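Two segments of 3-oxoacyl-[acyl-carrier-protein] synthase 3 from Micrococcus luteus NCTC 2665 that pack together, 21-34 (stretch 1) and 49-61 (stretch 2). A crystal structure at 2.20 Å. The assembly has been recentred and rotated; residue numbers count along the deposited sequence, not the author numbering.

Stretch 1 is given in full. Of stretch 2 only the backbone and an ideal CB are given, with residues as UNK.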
ATOM      1  N   ALA A  21     -10.520 -17.180  -6.772  1.00 20.77           N
ATOM      2  CA  ALA A  21     -11.677 -16.340  -6.522  1.00 24.34           C
ATOM      3  C   ALA A  21     -12.323 -16.663  -5.180  1.00 26.47           C
ATOM      4  O   ALA A  21     -12.345 -17.818  -4.745  1.00 23.63           O
ATOM      5  CB  ALA A  21     -12.710 -16.524  -7.654  1.00 25.03           C
ATOM      6  N   TYR A  22     -12.845 -15.636  -4.526  1.00 23.80           N
ATOM      7  CA  TYR A  22     -13.762 -15.849  -3.417  1.00 21.41           C
ATOM      8  C   TYR A  22     -14.965 -14.938  -3.633  1.00 22.57           C
ATOM      9  O   TYR A  22     -14.824 -13.716  -3.785  1.00 20.24           O
ATOM     10  CB  TYR A  22     -13.096 -15.553  -2.061  1.00 19.87           C
ATOM     11  CG  TYR A  22     -13.980 -15.910  -0.882  1.00 23.83           C
ATOM     12  CD1 TYR A  22     -15.017 -15.065  -0.467  1.00 23.70           C
ATOM     13  CD2 TYR A  22     -13.792 -17.096  -0.189  1.00 27.09           C
ATOM     14  CE1 TYR A  22     -15.837 -15.399   0.612  1.00 27.35           C
ATOM     15  CE2 TYR A  22     -14.601 -17.436   0.885  1.00 29.89           C
ATOM     16  CZ  TYR A  22     -15.618 -16.592   1.280  1.00 31.97           C
ATOM     17  OH  TYR A  22     -16.404 -16.957   2.349  1.00 35.27           O
ATOM     18  N   ARG A  23     -16.143 -15.546  -3.653  1.00 27.30           N
ATOM     19  CA  ARG A  23     -17.393 -14.841  -3.855  1.00 28.51           C
ATOM     20  C   ARG A  23     -18.321 -15.147  -2.697  1.00 29.58           C
ATOM     21  O   ARG A  23     -18.710 -16.296  -2.507  1.00 30.60           O
ATOM     22  CB  ARG A  23     -18.070 -15.310  -5.144  1.00 27.74           C
ATOM     23  CG  ARG A  23     -17.351 -14.900  -6.411  1.00 26.95           C
ATOM     24  CD  ARG A  23     -18.179 -15.288  -7.623  1.00 26.29           C
ATOM     25  NE  ARG A  23     -17.406 -15.196  -8.855  1.00 26.28           N
ATOM     26  CZ  ARG A  23     -17.346 -14.104  -9.613  1.00 31.05           C
ATOM     27  NH1 ARG A  23     -18.012 -13.005  -9.252  1.00 21.51           N
ATOM     28  NH2 ARG A  23     -16.627 -14.109 -10.736  1.00 29.66           N
ATOM     29  N   PRO A  24     -18.685 -14.117  -1.919  1.00 27.24           N
ATOM     30  CA  PRO A  24     -19.696 -14.290  -0.869  1.00 27.12           C
ATOM     31  C   PRO A  24     -20.970 -14.915  -1.439  1.00 28.60           C
ATOM     32  O   PRO A  24     -21.346 -14.598  -2.566  1.00 32.92           O
ATOM     33  CB  PRO A  24     -19.956 -12.858  -0.408  1.00 24.17           C
ATOM     34  CG  PRO A  24     -18.626 -12.167  -0.648  1.00 23.72           C
ATOM     35  CD  PRO A  24     -18.121 -12.756  -1.937  1.00 23.58           C
ATOM     36  N   ALA A  25     -21.618 -15.785  -0.670  1.00 29.30           N
ATOM     37  CA  ALA A  25     -22.811 -16.482  -1.137  1.00 31.50           C
ATOM     38  C   ALA A  25     -24.041 -15.587  -1.162  1.00 37.06           C
ATOM     39  O   ALA A  25     -25.044 -15.913  -1.804  1.00 31.51           O
ATOM     40  CB  ALA A  25     -23.078 -17.729  -0.289  1.00 31.78           C
ATOM     41  N   ASN A  26     -23.976 -14.466  -0.454  1.00 36.04           N
ATOM     42  CA  ASN A  26     -25.120 -13.559  -0.411  1.00 37.62           C
ATOM     43  C   ASN A  26     -25.165 -12.656  -1.642  1.00 40.00           C
ATOM     44  O   ASN A  26     -24.379 -11.717  -1.776  1.00 39.92           O
ATOM     45  CB  ASN A  26     -25.123 -12.725   0.880  1.00 35.84           C
ATOM     46  CG  ASN A  26     -26.463 -12.069   1.142  1.00 38.03           C
ATOM     47  OD1 ASN A  26     -27.457 -12.416   0.509  1.00 43.51           O
ATOM     48  ND2 ASN A  26     -26.500 -11.117   2.074  1.00 34.92           N
ATOM     49  N   LEU A  27     -26.078 -12.961  -2.553  1.00 40.24           N
ATOM     50  CA  LEU A  27     -26.279 -12.131  -3.727  1.00 38.18           C
ATOM     51  C   LEU A  27     -27.495 -11.272  -3.477  1.00 38.51           C
ATOM     52  O   LEU A  27     -28.621 -11.742  -3.597  1.00 38.82           O
ATOM     53  CB  LEU A  27     -26.498 -12.993  -4.971  1.00 36.06           C
ATOM     54  CG  LEU A  27     -25.333 -13.917  -5.336  1.00 38.35           C
ATOM     55  CD1 LEU A  27     -25.543 -14.482  -6.739  1.00 42.05           C
ATOM     56  CD2 LEU A  27     -23.976 -13.207  -5.239  1.00 31.74           C
ATOM     57  N   VAL A  28     -27.264 -10.018  -3.107  1.00 38.05           N
ATOM     58  CA  VAL A  28     -28.348  -9.093  -2.796  1.00 38.11           C
ATOM     59  C   VAL A  28     -28.984  -8.535  -4.067  1.00 33.07           C
ATOM     60  O   VAL A  28     -28.297  -8.006  -4.937  1.00 31.76           O
ATOM     61  CB  VAL A  28     -27.839  -7.937  -1.912  1.00 38.33           C
ATOM     62  CG1 VAL A  28     -28.951  -6.942  -1.629  1.00 33.02           C
ATOM     63  CG2 VAL A  28     -27.244  -8.481  -0.615  1.00 31.20           C
ATOM     64  N   PRO A  29     -30.315  -8.673  -4.192  1.00 35.55           N
ATOM     65  CA  PRO A  29     -31.009  -8.128  -5.364  1.00 35.94           C
ATOM     66  C   PRO A  29     -31.341  -6.647  -5.202  1.00 40.18           C
ATOM     67  O   PRO A  29     -31.417  -6.134  -4.081  1.00 38.47           O
ATOM     68  CB  PRO A  29     -32.302  -8.943  -5.408  1.00 39.46           C
ATOM     69  CG  PRO A  29     -32.573  -9.258  -3.981  1.00 40.76           C
ATOM     70  CD  PRO A  29     -31.210  -9.478  -3.345  1.00 37.04           C
ATOM     71  N   ASN A  30     -31.555  -5.974  -6.325  1.00 39.90           N
ATOM     72  CA  ASN A  30     -31.823  -4.546  -6.310  1.00 38.98           C
ATOM     73  C   ASN A  30     -32.889  -4.133  -5.309  1.00 41.43           C
ATOM     74  O   ASN A  30     -32.803  -3.069  -4.705  1.00 41.31           O
ATOM     75  CB  ASN A  30     -32.191  -4.065  -7.713  1.00 37.84           C
ATOM     76  CG  ASN A  30     -31.006  -4.093  -8.664  1.00 39.95           C
ATOM     77  OD1 ASN A  30     -29.845  -4.182  -8.233  1.00 36.38           O
ATOM     78  ND2 ASN A  30     -31.285  -4.010  -9.961  1.00 35.33           N
ATOM     79  N   GLU A  31     -33.888  -4.987  -5.130  1.00 46.79           N
ATOM     80  CA  GLU A  31     -35.094  -4.630  -4.385  1.00 52.66           C
ATOM     81  C   GLU A  31     -34.811  -4.352  -2.907  1.00 50.84           C
ATOM     82  O   GLU A  31     -35.532  -3.592  -2.257  1.00 52.84           O
ATOM     83  CB  GLU A  31     -36.144  -5.737  -4.526  1.00 57.07           C
ATOM     84  CG  GLU A  31     -37.564  -5.315  -4.152  1.00 67.02           C
ATOM     85  CD  GLU A  31     -38.354  -4.710  -5.318  1.00 70.26           C
ATOM     86  OE1 GLU A  31     -37.836  -4.680  -6.459  1.00 70.34           O
ATOM     87  OE2 GLU A  31     -39.503  -4.271  -5.083  1.00 71.29           O
ATOM     88  N   ASP A  32     -33.760  -4.972  -2.385  1.00 45.55           N
ATOM     89  CA  ASP A  32     -33.404  -4.826  -0.979  1.00 48.25           C
ATOM     90  C   ASP A  32     -32.816  -3.446  -0.709  1.00 47.90           C
ATOM     91  O   ASP A  32     -32.837  -2.962   0.424  1.00 51.48           O
ATOM     92  CB  ASP A  32     -32.399  -5.906  -0.561  1.00 51.96           C
ATOM     93  CG  ASP A  32     -32.990  -7.314  -0.603  1.00 58.62           C
ATOM     94  OD1 ASP A  32     -34.142  -7.479  -1.070  1.00 60.89           O
ATOM     95  OD2 ASP A  32     -32.297  -8.265  -0.177  1.00 59.82           O
ATOM     96  N   LEU A  33     -32.301  -2.810  -1.755  1.00 43.37           N
ATOM     97  CA  LEU A  33     -31.570  -1.555  -1.601  1.00 42.23           C
ATOM     98  C   LEU A  33     -32.349  -0.312  -2.036  1.00 45.35           C
ATOM     99  O   LEU A  33     -32.009   0.807  -1.643  1.00 46.31           O
ATOM    100  CB  LEU A  33     -30.264  -1.616  -2.392  1.00 39.33           C
ATOM    101  CG  LEU A  33     -29.333  -2.763  -2.027  1.00 41.16           C
ATOM    102  CD1 LEU A  33     -28.023  -2.687  -2.823  1.00 38.76           C
ATOM    103  CD2 LEU A  33     -29.067  -2.737  -0.531  1.00 44.76           C
ATOM    104  N   ILE A  34     -33.382  -0.504  -2.850  1.00 43.45           N
ATOM    105  CA  ILE A  34     -34.037   0.622  -3.510  1.00 46.03           C
ATOM    106  C   ILE A  34     -34.778   1.583  -2.578  1.00 47.57           C
ATOM    107  O   ILE A  34     -35.013   2.736  -2.940  1.00 47.30           O
ATOM    108  CB  ILE A  34     -35.006   0.139  -4.594  1.00 45.36           C
ATOM    109  CG1 ILE A  34     -35.981  -0.883  -4.003  1.00 44.64           C
ATOM    110  CG2 ILE A  34     -34.226  -0.443  -5.758  1.00 40.04           C
ATOM    111  CD1 ILE A  34     -37.073  -1.314  -4.970  1.00 50.87           C
ATOM    112  N   UNK A  49     -26.728  -1.997 -15.122  1.00 41.33           N
ATOM    113  CA  UNK A  49     -26.740  -3.370 -15.588  1.00 39.37           C
ATOM    114  C   UNK A  49     -26.533  -4.357 -14.455  1.00 38.59           C
ATOM    115  O   UNK A  49     -26.209  -5.520 -14.686  1.00 40.62           O
ATOM    116  CB  UNK A  49     -25.665  -3.572 -16.657  1.00 39.37           C
ATOM    117  N   UNK A  50     -26.726  -3.890 -13.225  1.00 36.78           N
ATOM    118  CA  UNK A  50     -26.560  -4.741 -12.048  1.00 36.59           C
ATOM    119  C   UNK A  50     -27.887  -5.357 -11.619  1.00 41.44           C
ATOM    120  O   UNK A  50     -28.905  -4.662 -11.530  1.00 44.04           O
ATOM    121  CB  UNK A  50     -25.957  -3.939 -10.893  1.00 36.59           C
ATOM    122  N   UNK A  51     -27.872  -6.665 -11.366  1.00 38.43           N
ATOM    123  CA  UNK A  51     -29.063  -7.374 -10.897  1.00 38.78           C
ATOM    124  C   UNK A  51     -28.877  -7.743  -9.435  1.00 37.35           C
ATOM    125  O   UNK A  51     -29.731  -7.469  -8.593  1.00 41.08           O
ATOM    126  CB  UNK A  51     -29.332  -8.622 -11.740  1.00 38.78           C
ATOM    127  N   UNK A  52     -27.749  -8.378  -9.146  1.00 32.72           N
ATOM    128  CA  UNK A  52     -27.380  -8.690  -7.778  1.00 35.04           C
ATOM    129  C   UNK A  52     -25.940  -8.248  -7.544  1.00 36.97           C
ATOM    130  O   UNK A  52     -25.152  -8.113  -8.497  1.00 35.22           O
ATOM    131  CB  UNK A  52     -27.552 -10.183  -7.488  1.00 35.04           C
ATOM    132  N   UNK A  53     -25.600  -8.020  -6.279  1.00 34.72           N
ATOM    133  CA  UNK A  53     -24.210  -7.824  -5.894  1.00 32.33           C
ATOM    134  C   UNK A  53     -23.838  -8.730  -4.716  1.00 31.31           C
ATOM    135  O   UNK A  53     -24.668  -9.026  -3.847  1.00 27.19           O
ATOM    136  CB  UNK A  53     -23.960  -6.357  -5.537  1.00 32.33           C
ATOM    137  N   UNK A  54     -22.593  -9.190  -4.723  1.00 27.38           N
ATOM    138  CA  UNK A  54     -22.040  -9.969  -3.626  1.00 27.35           C
ATOM    139  C   UNK A  54     -21.971  -9.112  -2.374  1.00 28.38           C
ATOM    140  O   UNK A  54     -21.419  -8.015  -2.396  1.00 27.84           O
ATOM    141  CB  UNK A  54     -20.655 -10.512  -3.985  1.00 27.35           C
ATOM    142  N   UNK A  55     -22.555  -9.600  -1.287  1.00 27.77           N
ATOM    143  CA  UNK A  55     -22.458  -8.909  -0.011  1.00 30.11           C
ATOM    144  C   UNK A  55     -21.940  -9.870   1.062  1.00 32.70           C
ATOM    145  O   UNK A  55     -22.549 -10.898   1.348  1.00 37.57           O
ATOM    146  CB  UNK A  55     -23.815  -8.328   0.392  1.00 30.11           C
ATOM    147  N   UNK A  56     -20.789  -9.527   1.629  1.00 29.26           N
ATOM    148  CA  UNK A  56     -20.116 -10.377   2.602  1.00 27.20           C
ATOM    149  C   UNK A  56     -20.753 -10.270   3.968  1.00 27.29           C
ATOM    150  O   UNK A  56     -21.265  -9.215   4.339  1.00 26.53           O
ATOM    151  CB  UNK A  56     -18.632 -10.016   2.691  1.00 27.20           C
ATOM    152  N   UNK A  57     -20.713 -11.368   4.717  1.00 30.23           N
ATOM    153  CA  UNK A  57     -21.140 -11.371   6.112  1.00 30.80           C
ATOM    154  C   UNK A  57     -20.022 -10.792   6.977  1.00 31.48           C
ATOM    155  O   UNK A  57     -18.936 -10.515   6.478  1.00 30.50           O
ATOM    156  CB  UNK A  57     -21.508 -12.784   6.570  1.00 30.80           C
ATOM    157  N   UNK A  58     -20.302 -10.626   8.268  1.00 34.65           N
ATOM    158  CA  UNK A  58     -19.320 -10.146   9.239  1.00 35.43           C
ATOM    159  C   UNK A  58     -18.074 -11.024   9.327  1.00 33.24           C
ATOM    160  O   UNK A  58     -16.970 -10.508   9.492  1.00 30.79           O
ATOM    161  CB  UNK A  58     -19.970 -10.051  10.621  1.00 35.43           C
ATOM    162  N   UNK A  59     -18.255 -12.340   9.230  1.00 33.22           N
ATOM    163  CA  UNK A  59     -17.144 -13.293   9.317  1.00 36.80           C
ATOM    164  C   UNK A  59     -16.262 -13.277   8.069  1.00 33.30           C
ATOM    165  O   UNK A  59     -15.075 -13.635   8.122  1.00 32.63           O
ATOM    166  CB  UNK A  59     -17.686 -14.706   9.543  1.00 36.80           C
ATOM    167  N   UNK A  60     -16.849 -12.885   6.943  1.00 29.74           N
ATOM    168  CA  UNK A  60     -16.121 -12.846   5.677  1.00 27.89           C
ATOM    169  C   UNK A  60     -15.317 -11.560   5.548  1.00 26.33           C
ATOM    170  O   UNK A  60     -15.676 -10.650   4.782  1.00 23.56           O
ATOM    171  CB  UNK A  60     -17.089 -12.981   4.500  1.00 27.89           C
ATOM    172  N   UNK A  61     -14.239 -11.488   6.323  1.00 26.14           N
ATOM    173  CA  UNK A  61     -13.409 -10.299   6.372  1.00 26.61           C
ATOM    174  C   UNK A  61     -12.507 -10.232   5.149  1.00 23.35           C
ATOM    175  O   UNK A  61     -12.440 -11.169   4.344  1.00 23.69           O
ATOM    176  CB  UNK A  61     -12.575 -10.277   7.655  1.00 26.61           C
TER

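Position 49 has positive phi (71°), which by itself favours glycine, and nothing of stretch 1 lies within 5.5 Å of its ideal CB; it is Gly49. At 50 the CB points sideways, 4.7 Å from Asn30 OD1, and the closest contact is made by the backbone: Asn30 ND2 donates to the carbonyl O of 50 at 2.9 Å. Many side chains would fit; Ile50 sends its end away. Position 51 points away and its choice is equally open. It is Val51, whose O accepts a weak bond from Asn30 N (3.3 Å); a water also bridges the same two atoms.

Positions 52 to 54 pair antiparallel with Leu27 to Pro29. At 52, CB lies on the face of Leu27 and Pro29, 3.9 Å from Leu27 CB, so a small or beta-branched residue suits. Thr52 fits: its CG2 lies 4.2 Å from Pro29 CA.

Position 53 turns to the face of Val28. Its backbone N and O already pair with Val28 O (3.0 Å) and Val28 N (2.9 Å), but Asn30 OD1 remains an acceptor within reach of a long side chain. A long donor could cover Val28 and reach the oxygens. Arg53 does both: CD packs 3.9 Å from Val28 CB, NH2 donates to Val28 O (2.9 Å) and Asn30 OD1 (3.0 Å), and NH1 donates to Asn30 OD1 (2.9 Å). Leu33 CD1 covers one guanidinium face, 3.5 Å from Arg53 NE.

The CB of 54 is 4.0 Å from Pro24 CD and 4.5 Å from Leu27 CD2, with the Arg23 guanidinium farther out. A long chain ending in an acceptor, Gln or Glu, is favoured. Gln54 lays CG 3.7 Å from Leu27 CD2 and accepts from Arg23 NH1 through OE1 (2.8 Å).

At 55 the backbone N donates to Asn26 O (2.8 Å), while CB is 3.6 Å from Val28 CG2; a chain with aliphatic length suits. Arg55 brings CG within 3.4 Å of Val28 CG2.

The CB of 56 touches Pro24 CG at 4.0 Å; small apolar residues fit, and Ala56 keeps that contact. Position 57 is at the margin, 58 and 59 are out of reach, so stretch 1 sets no preference; they are Thr57, Ala58 and Glu59.

At 60 CB points toward stretch 1, 4.6 Å from Tyr22 OH, a potential donor; Asp, Glu, Asn or Gln could answer. Glu60 accepts from Tyr22 OH through OE2 (2.7 Å), and through waters its carboxylate reaches Ala25 N and Asn26 N. Position 61 is out of reach; Thr61 caps the following helix.

Stretch 2 49-61: GIVTRQRATAEET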
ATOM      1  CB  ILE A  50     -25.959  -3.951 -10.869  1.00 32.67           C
ATOM      2  CG1 ILE A  50     -24.600  -3.369 -11.273  1.00 31.74           C
ATOM      3  CG2 ILE A  50     -25.871  -4.823  -9.615  1.00 29.94           C
ATOM      4  CD1 ILE A  50     -23.861  -2.637 -10.152  1.00 32.47           C
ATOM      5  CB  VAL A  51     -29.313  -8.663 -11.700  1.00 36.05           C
ATOM      6  CG1 VAL A  51     -30.454  -9.469 -11.089  1.00 36.69           C
ATOM      7  CG2 VAL A  51     -29.596  -8.333 -13.139  1.00 35.80           C
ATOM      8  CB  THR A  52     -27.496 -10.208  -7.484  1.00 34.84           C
ATOM      9  OG1 THR A  52     -26.531 -10.928  -8.266  1.00 33.75           O
ATOM     10  CG2 THR A  52     -28.891 -10.725  -7.823  1.00 34.84           C
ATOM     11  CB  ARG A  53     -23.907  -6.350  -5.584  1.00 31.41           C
ATOM     12  CG  ARG A  53     -24.450  -5.832  -4.249  1.00 31.49           C
ATOM     13  CD  ARG A  53     -25.926  -5.505  -4.328  1.00 33.21           C
ATOM     14  NE  ARG A  53     -26.209  -4.415  -5.266  1.00 34.04           N
ATOM     15  CZ  ARG A  53     -27.269  -4.374  -6.073  1.00 33.56           C
ATOM     16  NH1 ARG A  53     -27.451  -3.337  -6.883  1.00 32.14           N
ATOM     17  NH2 ARG A  53     -28.161  -5.364  -6.063  1.00 33.91           N
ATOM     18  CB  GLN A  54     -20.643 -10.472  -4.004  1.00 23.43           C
ATOM     19  CG  GLN A  54     -20.703 -11.513  -5.102  1.00 25.05           C
ATOM     20  CD  GLN A  54     -19.405 -11.708  -5.850  1.00 25.57           C
ATOM     21  OE1 GLN A  54     -19.375 -12.411  -6.863  1.00 26.07           O
ATOM     22  NE2 GLN A  54     -18.326 -11.097  -5.364  1.00 23.98           N
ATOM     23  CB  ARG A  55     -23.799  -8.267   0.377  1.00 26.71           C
ATOM     24  CG  ARG A  55     -24.135  -7.006  -0.437  1.00 28.49           C
ATOM     25  CD  ARG A  55     -23.018  -5.961  -0.292  1.00 30.43           C
ATOM     26  NE  ARG A  55     -23.217  -4.757  -1.095  1.00 31.00           N
ATOM     27  CZ  ARG A  55     -24.066  -3.769  -0.790  1.00 37.05           C
ATOM     28  NH1 ARG A  55     -24.828  -3.838   0.297  1.00 37.01           N
ATOM     29  NH2 ARG A  55     -24.164  -2.704  -1.585  1.00 37.04           N
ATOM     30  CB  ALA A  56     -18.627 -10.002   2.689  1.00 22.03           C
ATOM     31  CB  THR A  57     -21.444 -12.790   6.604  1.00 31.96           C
ATOM     32  OG1 THR A  57     -20.256 -13.587   6.528  1.00 27.83           O
ATOM     33  CG2 THR A  57     -22.519 -13.432   5.749  1.00 34.39           C
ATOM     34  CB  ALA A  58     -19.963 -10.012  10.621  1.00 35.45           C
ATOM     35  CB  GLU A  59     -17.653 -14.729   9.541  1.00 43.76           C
ATOM     36  CG  GLU A  59     -18.283 -14.983  10.896  1.00 53.20           C
ATOM     37  CD  GLU A  59     -19.652 -14.330  11.044  1.00 65.25           C
ATOM     38  OE1 GLU A  59     -20.407 -14.276  10.042  1.00 67.48           O
ATOM     39  OE2 GLU A  59     -19.972 -13.864  12.165  1.00 68.11           O
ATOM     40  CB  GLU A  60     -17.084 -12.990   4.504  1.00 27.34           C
ATOM     41  CG  GLU A  60     -17.639 -14.385   4.370  1.00 31.31           C
ATOM     42  CD  GLU A  60     -18.690 -14.479   3.301  1.00 32.89           C
ATOM     43  OE1 GLU A  60     -19.672 -13.698   3.359  1.00 28.11           O
ATOM     44  OE2 GLU A  60     -18.515 -15.322   2.396  1.00 36.46           O
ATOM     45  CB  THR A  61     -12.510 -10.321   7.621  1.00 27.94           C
ATOM     46  OG1 THR A  61     -11.723 -11.517   7.610  1.00 22.98           O
ATOM     47  CG2 THR A  61     -13.355 -10.279   8.906  1.00 24.63           C
TER
HETATM   48  O   HOH W   1     -20.484 -16.857   1.668  1.00 37.83           O
HETATM   49  O   HOH W   2     -22.136 -13.680   1.971  1.00 28.70           O
HETATM   50  O   HOH W   3     -32.387  -7.591  -8.891  1.00 38.80           O
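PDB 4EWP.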